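Local coordinates for inositol 2-dehydrogenase (Sinorhizobium meliloti, PDB 4HKT) that catalyses the NAD+-dependent oxidation of myo-inositol to scyllo-inosose, the first step in the breakdown of myo-inositol, at the interface of chains A and B. Residues are numbered along the deposited sequence; one frame, centred on the assembly and turned at random. Chains: chain A/B, Inositol 2-dehydrogenase.

The interface of chains A and B. Residues chain A 146, 225; chain B 212-213, 226-229.
Extended up to its selenium (chi2 -173°) and then bent at chi3 (66°), the selenomethionine chain of A:Met146 reaches out from strand 144-152 and folds its methyl CE over the face of the chain B sheet. Beside it A:Ile225, from strand 223-229, holds CG1 next to its backbone N and runs on extended (chi2 165°) to CD1, which meets the same surface. The pair illustrates how two sheets can pack face to face when long apolar side chains of one meet small serines of the other. CD1 of A:Ile225 lies 3.6 Å from CB of B:Ser213 and 3.9 Å from CB of B:Ser227, and so spans neighbouring strands 211-218 and 223-229. The hydroxyl OG of B:Ser213 sits between the two chain A side chains, 3.5 Å from CD1 of A:Ile225 and equally close to CE of A:Met146. B:Ser227 also serves both: while its CB meets the isoleucine, its OG approaches the selenomethionine methyl CE at 3.4 Å. Cutting A:Ile225 back to an alanine would probably open a gap over B:Ser213 and B:Ser227 and leave their CB atoms without the apolar end group that packs on them. The short serine side chains probably let A:Met146 come down onto the sheet backbone. This two-fold pairing, whose contacts recur with the chains exchanged, joins C-terminal domains sheet to sheet, as is common in Gfo/Idh/MocA enzymes; it is one interface of a four-chain assembly, and the structure alone does not show which association holds in solution. At the far end of the patch, the selenium of A:Met146 rests 3.3 Å from the carbonyl O of B:Asn228 and 4.0 Å from CB of B:Ser229.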
loop_
_atom_site.group_PDB
_atom_site.type_symbol
_atom_site.label_atom_id
_atom_site.label_comp_id
_atom_site.label_asym_id
_atom_site.label_seq_id
_atom_site.Cartn_x
_atom_site.Cartn_y
_atom_site.Cartn_z
HETATM N N MSE A 146 12.649 12.042 16.076
HETATM C CA MSE A 146 13.027 12.527 14.741
HETATM C C MSE A 146 11.799 12.743 13.894
HETATM O O MSE A 146 10.991 11.830 13.681
HETATM C CB MSE A 146 14.047 11.598 14.083
HETATM C CG MSE A 146 15.247 11.408 15.028
HETATM SE SE MSE A 146 16.741 10.417 14.225
HETATM C CE MSE A 146 17.260 11.712 12.857
ATOM N N ILE A 225 13.693 17.188 9.990
ATOM C CA ILE A 225 14.202 17.397 8.659
ATOM C C ILE A 225 13.044 17.756 7.766
ATOM O O ILE A 225 11.988 17.108 7.783
ATOM C CB ILE A 225 14.908 16.157 8.139
ATOM C CG1 ILE A 225 16.123 15.814 8.989
ATOM C CG2 ILE A 225 15.369 16.395 6.728
ATOM C CD1 ILE A 225 16.620 14.412 8.728
ATOM N N VAL B 212 20.966 11.189 14.224
ATOM C CA VAL B 212 21.702 12.159 13.418
ATOM C C VAL B 212 20.936 12.457 12.133
ATOM O O VAL B 212 20.203 11.605 11.605
ATOM C CB VAL B 212 23.148 11.711 13.075
ATOM C CG1 VAL B 212 23.961 11.457 14.323
ATOM C CG2 VAL B 212 23.183 10.456 12.231
ATOM N N SER B 213 21.165 13.653 11.624
ATOM C CA SER B 213 20.549 14.155 10.417
ATOM C C SER B 213 21.673 14.832 9.618
ATOM O O SER B 213 22.512 15.547 10.185
ATOM C CB SER B 213 19.503 15.187 10.742
ATOM O OG SER B 213 18.507 14.725 11.610
ATOM N N ILE B 226 19.872 12.785 4.869
ATOM C CA ILE B 226 20.020 11.469 5.455
ATOM C C ILE B 226 19.556 11.584 6.904
ATOM O O ILE B 226 19.960 12.496 7.637
ATOM C CB ILE B 226 21.465 10.978 5.464
ATOM C CG1 ILE B 226 21.988 10.738 4.075
ATOM C CG2 ILE B 226 21.585 9.709 6.318
ATOM C CD1 ILE B 226 23.499 10.839 4.049
ATOM N N SER B 227 18.726 10.641 7.307
ATOM C CA SER B 227 18.251 10.506 8.701
ATOM C C SER B 227 18.676 9.129 9.255
ATOM O O SER B 227 18.427 8.116 8.612
ATOM C CB SER B 227 16.730 10.560 8.655
ATOM O OG SER B 227 16.131 10.482 9.903
ATOM N N ASN B 228 19.295 9.088 10.432
ATOM C CA ASN B 228 19.711 7.813 11.044
ATOM C C ASN B 228 19.257 7.807 12.481
ATOM O O ASN B 228 19.436 8.803 13.175
ATOM C CB ASN B 228 21.218 7.693 11.141
ATOM C CG ASN B 228 21.932 7.307 9.867
ATOM O OD1 ASN B 228 23.165 7.180 9.911
ATOM N ND2 ASN B 228 21.237 7.066 8.775
ATOM N N SER B 229 18.770 6.652 12.944
ATOM C CA SER B 229 18.504 6.391 14.348
ATOM C C SER B 229 19.034 4.992 14.698
ATOM O O SER B 229 18.902 4.028 13.929
ATOM C CB SER B 229 17.013 6.456 14.686
ATOM O OG SER B 229 16.789 6.071 16.072
#